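Local coordinates for protein nicastrin (PDB 4R12) that probably serves, as nicastrin, as an essential subunit of gamma-secretase, the complex that cleaves membrane proteins such as Notch receptors within the membrane, at residues V217-D222 against S238-T243; V242-V247 against V263-W268. All blocks are in the same frame, centred on the assembly; numbering follows the deposited sequence.

Interaction 1 of 2, residues V217-D222 against S238-T243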
# COMPACT_ATOMS: atom_id res chain seq x y z
N VAL A 217 8.47 15.93 0.94
CA VAL A 217 8.65 14.90 -0.08
C VAL A 217 7.92 13.65 0.40
O VAL A 217 8.23 13.12 1.44
CB VAL A 217 10.13 14.60 -0.32
CG1 VAL A 217 10.30 13.52 -1.38
CG2 VAL A 217 10.89 15.88 -0.71
N MET A 218 6.95 13.18 -0.37
CA MET A 218 6.01 12.20 0.17
C MET A 218 5.55 11.20 -0.87
O MET A 218 5.75 11.40 -2.08
CB MET A 218 4.79 12.90 0.74
CG MET A 218 3.90 13.50 -0.35
SD MET A 218 2.77 14.71 0.38
CE MET A 218 1.54 14.83 -0.91
N LEU A 219 4.91 10.14 -0.38
CA LEU A 219 4.34 9.11 -1.24
C LEU A 219 3.34 8.29 -0.44
O LEU A 219 3.40 8.26 0.80
CB LEU A 219 5.43 8.20 -1.83
CG LEU A 219 6.41 7.46 -0.91
CD1 LEU A 219 5.78 6.22 -0.24
CD2 LEU A 219 7.67 7.07 -1.70
N PRO A 220 2.42 7.63 -1.14
CA PRO A 220 1.53 6.65 -0.51
C PRO A 220 2.20 5.28 -0.51
O PRO A 220 2.52 4.80 -1.59
CB PRO A 220 0.29 6.68 -1.41
CG PRO A 220 0.85 6.99 -2.78
CD PRO A 220 2.06 7.88 -2.55
N PHE A 221 2.46 4.68 0.64
CA PHE A 221 3.16 3.39 0.59
C PHE A 221 2.23 2.17 0.66
O PHE A 221 2.66 1.05 0.36
CB PHE A 221 4.25 3.28 1.67
CG PHE A 221 3.75 3.07 3.08
CD1 PHE A 221 3.61 1.77 3.61
CD2 PHE A 221 3.51 4.15 3.92
CE1 PHE A 221 3.19 1.58 4.91
CE2 PHE A 221 3.09 3.96 5.23
CZ PHE A 221 2.94 2.67 5.73
N ASP A 222 0.96 2.37 1.00
CA ASP A 222 0.06 1.22 1.06
C ASP A 222 -0.39 0.81 -0.35
O ASP A 222 -0.32 1.60 -1.30
CB ASP A 222 -1.15 1.50 1.96
CG ASP A 222 -2.05 2.60 1.43
OD1 ASP A 222 -1.53 3.69 1.12
OD2 ASP A 222 -3.27 2.38 1.31
N SER A 238 5.36 0.36 -4.19
CA SER A 238 6.57 -0.07 -3.51
C SER A 238 7.85 0.26 -4.28
O SER A 238 8.92 0.43 -3.67
CB SER A 238 6.48 -1.57 -3.18
OG SER A 238 6.43 -2.36 -4.35
N PHE A 239 7.78 0.41 -5.61
CA PHE A 239 8.96 0.91 -6.33
C PHE A 239 9.32 2.29 -5.78
O PHE A 239 10.49 2.53 -5.42
CB PHE A 239 8.72 0.94 -7.85
CG PHE A 239 9.94 1.34 -8.67
CD1 PHE A 239 10.34 2.67 -8.77
CD2 PHE A 239 10.63 0.38 -9.41
CE1 PHE A 239 11.43 3.03 -9.56
CE2 PHE A 239 11.71 0.75 -10.20
CZ PHE A 239 12.12 2.06 -10.28
N ALA A 240 8.34 3.20 -5.70
CA ALA A 240 8.56 4.52 -5.12
C ALA A 240 8.99 4.46 -3.65
O ALA A 240 9.85 5.24 -3.21
CB ALA A 240 7.28 5.40 -5.26
N THR A 241 8.41 3.55 -2.87
CA THR A 241 8.84 3.40 -1.48
C THR A 241 10.34 3.06 -1.38
O THR A 241 11.07 3.67 -0.59
CB THR A 241 8.02 2.32 -0.76
OG1 THR A 241 6.63 2.67 -0.84
CG2 THR A 241 8.44 2.22 0.71
N VAL A 242 10.79 2.12 -2.20
CA VAL A 242 12.22 1.78 -2.26
C VAL A 242 13.05 2.98 -2.68
O VAL A 242 14.13 3.27 -2.12
CB VAL A 242 12.46 0.62 -3.25
CG1 VAL A 242 13.95 0.42 -3.49
CG2 VAL A 242 11.84 -0.66 -2.71
N THR A 243 12.54 3.68 -3.69
CA THR A 243 13.20 4.87 -4.22
C THR A 243 13.42 5.90 -3.14
O THR A 243 14.55 6.35 -2.91
CB THR A 243 12.37 5.50 -5.36
OG1 THR A 243 12.26 4.58 -6.45
CG2 THR A 243 13.05 6.79 -5.85
O HOH W 1 5.17 0.41 -0.46
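Leu-219 reaches from segment 217-222 to segment 238-243, and its two methyl groups meet different residues there. CD2 lies 3.2 Å from the backbone O of Ala-240, a close carbon-to-oxygen approach, and 4.0 Å from CB of the same residue. CD1 passes Thr-241 instead, 3.7 Å from its OG1, and the two side chains cross at about a right angle. With CG lodged between the backbone N and the carbonyl carbon (chi1 56°), the fork of Leu-219 spans Ala-240 and Thr-241 together. No direct hydrogen bond joins the segments, so this end is held by close van der Waals packing over a modest buried surface of 167 Å².

The helix follows strand 214-220 in the chain and leads on to strand 262-268, which pairs parallel with that first strand. This is the beta-alpha-beta connection expected of the large lobe, whose sequence places it in the zinc exopeptidase clan.

Beyond the end of the strand the fit changes in character, from direct contact of the Leu-219 methyls with Ala-240 and Thr-241 to a link through water. CB of Phe-221 comes to 3.5 Å from Thr-241 OG1, but its ring turns off the helix, toward Phe-267 and Asn-269. Backbones are nearest here, the CA atoms of Phe-221 and Thr-241 being 6.0 Å apart, yet the polar link between them is indirect. A water donates to the O of Phe-221 at 2.7 Å and also lies 2.7 Å from OG1 of Thr-241. That hydroxyl is further hydrogen-bonded to the O of Ser-237, one turn earlier in the helix.

Interaction 2 of 2, residues V242-V247 against V263-W268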
# COMPACT_ATOMS: atom_id res chain seq x y z
N VAL A 242 10.79 2.12 -2.20
CA VAL A 242 12.22 1.78 -2.26
C VAL A 242 13.05 2.98 -2.68
O VAL A 242 14.13 3.27 -2.12
CB VAL A 242 12.46 0.62 -3.25
CG1 VAL A 242 13.95 0.42 -3.49
CG2 VAL A 242 11.84 -0.66 -2.71
N THR A 243 12.54 3.68 -3.69
CA THR A 243 13.20 4.87 -4.22
C THR A 243 13.42 5.90 -3.14
O THR A 243 14.55 6.35 -2.91
CB THR A 243 12.37 5.50 -5.36
OG1 THR A 243 12.26 4.58 -6.45
CG2 THR A 243 13.05 6.79 -5.85
N LEU A 244 12.35 6.29 -2.45
CA LEU A 244 12.46 7.37 -1.46
C LEU A 244 13.32 6.96 -0.26
O LEU A 244 14.11 7.77 0.24
CB LEU A 244 11.09 7.82 -1.00
CG LEU A 244 11.13 9.10 -0.15
CD1 LEU A 244 11.90 10.21 -0.90
CD2 LEU A 244 9.70 9.56 0.18
N LEU A 245 13.19 5.72 0.21
CA LEU A 245 14.09 5.27 1.26
C LEU A 245 15.55 5.29 0.79
O LEU A 245 16.45 5.63 1.56
CB LEU A 245 13.72 3.85 1.77
CG LEU A 245 12.42 3.81 2.59
CD1 LEU A 245 11.94 2.36 2.76
CD2 LEU A 245 12.62 4.46 3.97
N SER A 246 15.78 4.95 -0.48
CA SER A 246 17.15 4.92 -1.02
C SER A 246 17.69 6.34 -1.23
O SER A 246 18.88 6.61 -1.05
CB SER A 246 17.20 4.11 -2.32
OG SER A 246 16.76 2.77 -2.08
N VAL A 247 16.80 7.26 -1.60
CA VAL A 247 17.12 8.68 -1.64
C VAL A 247 17.55 9.18 -0.26
O VAL A 247 18.55 9.87 -0.12
CB VAL A 247 15.90 9.50 -2.15
CG1 VAL A 247 16.05 10.99 -1.79
CG2 VAL A 247 15.73 9.34 -3.66
N VAL A 263 13.76 19.65 5.19
CA VAL A 263 13.12 18.64 4.36
C VAL A 263 12.44 17.63 5.27
O VAL A 263 13.06 17.09 6.19
CB VAL A 263 14.11 17.93 3.41
CG1 VAL A 263 13.39 16.86 2.61
CG2 VAL A 263 14.75 18.94 2.46
N VAL A 264 11.16 17.39 5.00
CA VAL A 264 10.39 16.37 5.70
C VAL A 264 9.98 15.28 4.71
O VAL A 264 9.40 15.58 3.66
CB VAL A 264 9.14 16.96 6.39
CG1 VAL A 264 8.21 15.84 6.87
CG2 VAL A 264 9.54 17.85 7.55
N PHE A 265 10.29 14.03 5.04
CA PHE A 265 9.89 12.91 4.20
C PHE A 265 8.67 12.27 4.82
O PHE A 265 8.65 12.01 6.03
CB PHE A 265 11.03 11.88 4.08
CG PHE A 265 12.34 12.48 3.64
CD1 PHE A 265 12.62 12.65 2.28
CD2 PHE A 265 13.29 12.88 4.56
CE1 PHE A 265 13.82 13.20 1.87
CE2 PHE A 265 14.50 13.44 4.16
CZ PHE A 265 14.75 13.59 2.80
N ALA A 266 7.63 12.02 4.03
CA ALA A 266 6.43 11.40 4.60
C ALA A 266 5.99 10.17 3.81
O ALA A 266 5.88 10.21 2.58
CB ALA A 266 5.27 12.43 4.70
N PHE A 267 5.74 9.08 4.54
CA PHE A 267 5.23 7.84 3.97
C PHE A 267 3.81 7.63 4.46
O PHE A 267 3.62 7.20 5.61
CB PHE A 267 6.12 6.65 4.38
CG PHE A 267 7.53 6.71 3.83
CD1 PHE A 267 8.47 7.59 4.35
CD2 PHE A 267 7.92 5.86 2.80
CE1 PHE A 267 9.76 7.64 3.83
CE2 PHE A 267 9.21 5.90 2.28
CZ PHE A 267 10.13 6.78 2.80
N TRP A 268 2.81 7.96 3.63
CA TRP A 268 1.40 7.96 4.07
C TRP A 268 0.82 6.56 3.98
O TRP A 268 1.00 5.87 2.97
CB TRP A 268 0.53 8.91 3.22
CG TRP A 268 0.97 10.33 3.17
CD1 TRP A 268 1.24 11.06 2.05
CD2 TRP A 268 1.19 11.20 4.29
NE1 TRP A 268 1.61 12.34 2.40
CE2 TRP A 268 1.59 12.45 3.76
CE3 TRP A 268 1.08 11.06 5.68
CZ2 TRP A 268 1.89 13.54 4.58
CZ3 TRP A 268 1.37 12.15 6.48
CH2 TRP A 268 1.78 13.37 5.93
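Leu-244 projects from helix 234-252 as a forked bump whose branches go to two aromatic rings of strand 262-268. CD1 rests 4.1 Å from CD1 of Phe-265, while CD2 approaches the Phe-267 ring obliquely, 4.3 Å from its centroid and 28° off the ring normal, an off-centre CH-pi contact. The fork is carried out toward the strand because CG stands opposite the backbone N (chi1 -170°).

The reciprocal bump is the tip of Phe-267. Its CZ enters the hollow between consecutive leucines, 3.9 Å from CG of Leu-244 and 3.6 Å from CD2 of Leu-245; the latter side chain starts off to one side, but its end bends nearer the ring. Phe-265 is steadied from its own strand by Val-263, whose CG1 lies 3.5 Å above one ring face, toward the rim. An alanine in place of Phe-267 would probably open a gap between the two leucines and cost Leu-244 CD2 its aromatic partner.

The axes of the short segments run nearly antiparallel, at 153°, with a closest approach of 10.3 Å, a separation that the side chains bridge. Further along the same helix, Ile-248 touches both rings. Thr-243 packs against helix 427-441, Leu-245 meets Leu-458 of helix 452-463, and the strand itself lies between 192-203 and 214-220.

Interactions 1 and 2 are successive footprints of helix 234-252 on two adjacent parallel strands, with centres about 7 Å apart. Their helix segments overlap at Val-242 and Thr-243, while the touching residues are different ones. The strands are tied by probable backbone hydrogen bonds, Val-217 O to Ala-266 N and Val-217 N to Val-264 O, each 2.9 Å. Side chains also bridge the two: Phe-221 CE2 packs 3.3 Å from the O of Phe-267, and Leu-244 of interaction 2 touches Leu-219 of interaction 1. Both belong to the buried interior of the large lobe. The calcium ion is bound elsewhere in the sequence, by Asp-525, Cys-528 and Ser-531, and none of the four segments carries a glycosylated asparagine.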